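Local structure of PUA domain-containing protein (Aeropyrum pernix, 2CX0) at residues L105-H110 against R166-L171; L7-A11 against A50-S54. The protein is of unknown function but probably binds RNA through its PUA domain, with a possible part in translation initiation. All coordinates share one frame; numbering follows the deposited sequence.

Contact 1: residues L105-H110 against R166-L171; sequences LAKGAH and RRVHRL
Arg170 lays its guanidinium group beneath the C-terminal turn of helix 99-107, where the chain leaves the helix through a Schellman motif at Gly108 and enters the PUA domain's edge strand 111-112. The backbone of the turn covers one face of the group, with Lys107 O 3.6 Å above its plane and Gly108 CA 3.4 Å from NE of Arg170. With CG between the backbone N and the carbonyl carbon (chi1 57°) and a bend at chi2, the side chain rises from its strand past Leu105 O and then runs under the glycine. Its NH1 donates to Leu171 O at 3.1 Å, close to the guanidinium plane, which helps fix the group's rotation. Replacing Arg170 by alanine is likely to leave Leu171 O without this donor and to open a gap beneath Gly108. At this end of the contact Ala106 CB also meets Leu171 CB, 4.3 Å away.

Arg167 serves the other end. Its NH1 donates to Gly108 O, 2.8 Å away, nearly in line with the carbonyl but bent to 131° at the hydrogen. The same NH1 reaches one face of the His110 ring, offset toward the rim, with the guanidinium and ring planes 31° apart, while His110 CD2 packs 3.5 Å from Arg167 CB. Farther out, a classic beta bulge at Val168 and His169, both facing Val142, turns the strand between the two arginines. Beyond the second of them, Asp173 OD2 accepts a hydrogen bond from the backbone N of Arg170.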
# COMPACT_ATOMS: atom_id res chain seq x y z
N LEU A 105 3.78 0.02 13.51
CA LEU A 105 3.58 0.39 12.13
C LEU A 105 2.37 1.32 12.05
O LEU A 105 2.42 2.28 11.27
CB LEU A 105 3.31 -0.88 11.31
CG LEU A 105 4.58 -1.52 10.67
CD1 LEU A 105 5.78 -1.43 11.59
CD2 LEU A 105 4.26 -2.98 10.32
N ALA A 106 1.31 1.04 12.81
CA ALA A 106 0.13 1.94 12.72
C ALA A 106 0.44 3.36 13.26
O ALA A 106 -0.38 4.28 13.14
CB ALA A 106 -1.07 1.34 13.50
N LYS A 107 1.61 3.53 13.90
CA LYS A 107 2.08 4.84 14.39
C LYS A 107 3.07 5.41 13.36
O LYS A 107 3.46 6.57 13.47
CB LYS A 107 2.83 4.75 15.74
CG LYS A 107 2.06 4.34 16.99
CD LYS A 107 3.02 4.38 18.22
CE LYS A 107 2.42 3.70 19.40
NZ LYS A 107 3.43 3.55 20.51
N GLY A 108 3.48 4.61 12.38
CA GLY A 108 4.37 5.12 11.34
C GLY A 108 5.79 4.62 11.36
O GLY A 108 6.65 5.10 10.61
N ALA A 109 6.08 3.66 12.21
CA ALA A 109 7.47 3.11 12.23
C ALA A 109 7.76 2.18 11.01
O ALA A 109 6.84 1.65 10.37
CB ALA A 109 7.65 2.29 13.55
N HIS A 110 9.03 1.99 10.67
CA HIS A 110 9.42 1.04 9.66
C HIS A 110 9.33 -0.32 10.37
O HIS A 110 9.20 -0.37 11.61
CB HIS A 110 10.88 1.25 9.25
CG HIS A 110 11.10 2.48 8.44
ND1 HIS A 110 11.85 3.57 8.88
CD2 HIS A 110 10.61 2.83 7.23
CE1 HIS A 110 11.81 4.52 7.96
NE2 HIS A 110 11.06 4.10 6.95
N ARG A 166 10.79 -1.14 4.50
CA ARG A 166 10.79 0.31 4.57
C ARG A 166 9.36 0.76 4.34
O ARG A 166 8.73 0.45 3.30
CB ARG A 166 11.77 0.90 3.53
CG ARG A 166 11.78 2.42 3.50
CD ARG A 166 13.03 2.98 2.83
NE ARG A 166 13.32 2.38 1.54
CZ ARG A 166 12.69 2.69 0.40
NH1 ARG A 166 11.73 3.61 0.44
NH2 ARG A 166 13.04 2.12 -0.76
N ARG A 167 8.84 1.50 5.32
CA ARG A 167 7.48 2.01 5.23
C ARG A 167 7.23 2.97 4.03
O ARG A 167 8.06 3.85 3.77
CB ARG A 167 7.13 2.75 6.57
CG ARG A 167 5.82 3.57 6.46
CD ARG A 167 5.86 4.84 7.33
NE ARG A 167 6.82 5.81 6.78
CZ ARG A 167 7.98 6.15 7.33
NH1 ARG A 167 8.37 5.61 8.48
NH2 ARG A 167 8.78 7.00 6.70
N VAL A 168 6.17 2.75 3.26
CA VAL A 168 5.79 3.71 2.20
C VAL A 168 4.41 4.32 2.58
O VAL A 168 4.20 5.54 2.54
CB VAL A 168 5.71 3.02 0.86
CG1 VAL A 168 4.96 3.92 -0.21
CG2 VAL A 168 7.18 2.69 0.40
N HIS A 169 3.47 3.48 2.97
CA HIS A 169 2.12 3.92 3.33
C HIS A 169 1.62 3.05 4.49
O HIS A 169 1.85 1.80 4.50
CB HIS A 169 1.18 3.81 2.12
CG HIS A 169 -0.28 3.86 2.47
ND1 HIS A 169 -1.17 2.85 2.16
CD2 HIS A 169 -1.01 4.85 3.03
CE1 HIS A 169 -2.41 3.23 2.51
NE2 HIS A 169 -2.33 4.44 3.04
N ARG A 170 0.95 3.67 5.48
CA ARG A 170 0.53 2.87 6.63
C ARG A 170 -0.79 3.34 7.23
O ARG A 170 -1.23 4.45 6.97
CB ARG A 170 1.63 2.88 7.71
CG ARG A 170 2.03 4.30 8.20
CD ARG A 170 1.11 4.88 9.29
NE ARG A 170 1.64 6.20 9.69
CZ ARG A 170 1.08 7.01 10.58
NH1 ARG A 170 -0.04 6.63 11.22
NH2 ARG A 170 1.62 8.23 10.79
N LEU A 171 -1.41 2.45 8.00
CA LEU A 171 -2.70 2.73 8.64
C LEU A 171 -2.69 4.07 9.43
O LEU A 171 -1.87 4.23 10.35
CB LEU A 171 -2.99 1.59 9.62
CG LEU A 171 -4.50 1.30 9.72
CD1 LEU A 171 -4.81 -0.04 10.47
CD2 LEU A 171 -5.11 2.48 10.35

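Contact 2: residues L7-A11 against A50-S54; sequences LVGLA and ARTDS
Thr52 sets its methyl group CG2 against two small apolar surfaces of the opposite segment, 3.9 Å from Ala11 CB and 4.0 Å from Val8 CB. A chi1 of 63° places OG1 in the cleft between the threonine's own N and C atoms, which turns CG2 to Ala11 and Val8 and lets the hydroxyl hydrogen-bond with Gly55 O in the turn that follows. The threonine thus divides its work, methyl to the neighbouring strand and hydroxyl to its own hairpin. Ala11 CB also packs on Ala50 CB, at 4.2 Å.

The backbones run antiparallel here, and Ala11 and Thr52 form a non-hydrogen-bonded pair that approaches through two CA-H...O contacts: Ala11 CA lies 3.3 Å from Arg51 O, and Thr52 CA lies 3.6 Å from Leu10 O. Beyond this pair the chains diverge, and a water molecule bridges them. It donates to Val8 O and to Leu10 O, and accepts from Asp53 N at 2.8 Å, so three backbone polar groups are satisfied through one oxygen where the ladder opens.

This is the end of the pairing between strands 9-17 and 45-51 in the antiparallel sheet of the pre-PUA domain. Strand 9-17 lies between 2-5 and 45-51, with Leu3 touching Ala11; Tyr57 of strand 56-62 meets both Val8 and Thr52, and helix 174-183 packs Ala174 on Val8 and Leu178 on Ala50.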
# COMPACT_ATOMS: atom_id res chain seq x y z
N LEU A 7 -7.27 14.58 9.97
CA LEU A 7 -5.84 14.85 9.74
C LEU A 7 -5.60 15.90 8.70
O LEU A 7 -5.07 17.02 9.02
CB LEU A 7 -5.01 13.58 9.28
CG LEU A 7 -4.45 12.69 10.36
CD1 LEU A 7 -3.43 11.65 9.72
CD2 LEU A 7 -3.67 13.52 11.38
N VAL A 8 -5.98 15.57 7.45
CA VAL A 8 -5.74 16.47 6.35
C VAL A 8 -6.76 17.60 6.24
O VAL A 8 -6.42 18.64 5.61
CB VAL A 8 -5.67 15.68 4.98
CG1 VAL A 8 -4.56 14.61 5.07
CG2 VAL A 8 -6.99 14.98 4.72
N GLY A 9 -7.98 17.41 6.77
CA GLY A 9 -8.94 18.48 6.68
C GLY A 9 -9.69 18.61 5.37
O GLY A 9 -9.91 17.64 4.66
N LEU A 10 -10.08 19.83 5.04
CA LEU A 10 -10.84 20.07 3.82
C LEU A 10 -10.02 19.79 2.55
O LEU A 10 -8.86 20.18 2.46
CB LEU A 10 -11.33 21.52 3.83
CG LEU A 10 -12.07 21.91 2.56
CD1 LEU A 10 -13.56 21.49 2.69
CD2 LEU A 10 -11.89 23.44 2.36
N ALA A 11 -10.60 19.06 1.61
CA ALA A 11 -9.91 18.80 0.36
C ALA A 11 -10.81 19.13 -0.81
O ALA A 11 -11.97 18.74 -0.83
CB ALA A 11 -9.41 17.28 0.25
N ALA A 50 -6.56 15.61 -5.16
CA ALA A 50 -7.16 16.29 -4.02
C ALA A 50 -6.17 17.32 -3.51
O ALA A 50 -4.98 16.99 -3.30
CB ALA A 50 -7.43 15.28 -2.89
N ARG A 51 -6.64 18.54 -3.31
CA ARG A 51 -5.78 19.57 -2.78
C ARG A 51 -6.23 19.93 -1.39
O ARG A 51 -7.39 20.26 -1.20
CB ARG A 51 -5.78 20.80 -3.66
CG ARG A 51 -4.82 21.91 -3.16
CD ARG A 51 -4.65 23.06 -4.22
NE ARG A 51 -5.96 23.67 -4.53
CZ ARG A 51 -6.61 24.52 -3.74
NH1 ARG A 51 -6.08 24.91 -2.58
NH2 ARG A 51 -7.81 24.96 -4.09
N THR A 52 -5.31 19.85 -0.43
CA THR A 52 -5.59 20.15 0.98
C THR A 52 -4.70 21.32 1.37
O THR A 52 -3.99 21.85 0.51
CB THR A 52 -5.12 19.02 1.88
OG1 THR A 52 -3.69 18.90 1.74
CG2 THR A 52 -5.79 17.70 1.51
N ASP A 53 -4.73 21.68 2.66
CA ASP A 53 -3.87 22.74 3.26
C ASP A 53 -2.38 22.69 2.90
O ASP A 53 -1.74 23.69 2.59
CB ASP A 53 -3.87 22.61 4.79
CG ASP A 53 -4.88 23.47 5.43
OD1 ASP A 53 -5.48 24.28 4.70
OD2 ASP A 53 -5.06 23.33 6.68
N SER A 54 -1.81 21.52 3.05
CA SER A 54 -0.38 21.38 2.83
C SER A 54 -0.00 21.07 1.40
O SER A 54 1.09 21.44 0.96
CB SER A 54 0.19 20.29 3.78
OG SER A 54 -0.36 19.00 3.51
O HOH W 1 -6.93 20.94 4.30

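Contact 2 closes before contact 1 opens, so the two lie in series along the chain. Their centres are 20 Å apart and their nearest atoms about 6 Å, without touching. Each belongs to a different sheet: 7-11 with 50-54 joins adjacent strands of the N-terminal antiparallel sheet, whereas 105-110 with 166-171 ties the end of helix 99-107 to strand 163-170 of the mixed PUA sheet. What they share is helix 174-183, which follows strand 163-170: Trp176 touches Leu171 in contact 1, and Ala174 and Leu178 touch Val8 and Ala50 in contact 2. The C-terminal helix touches both contacts, and so probably helps join the two domains.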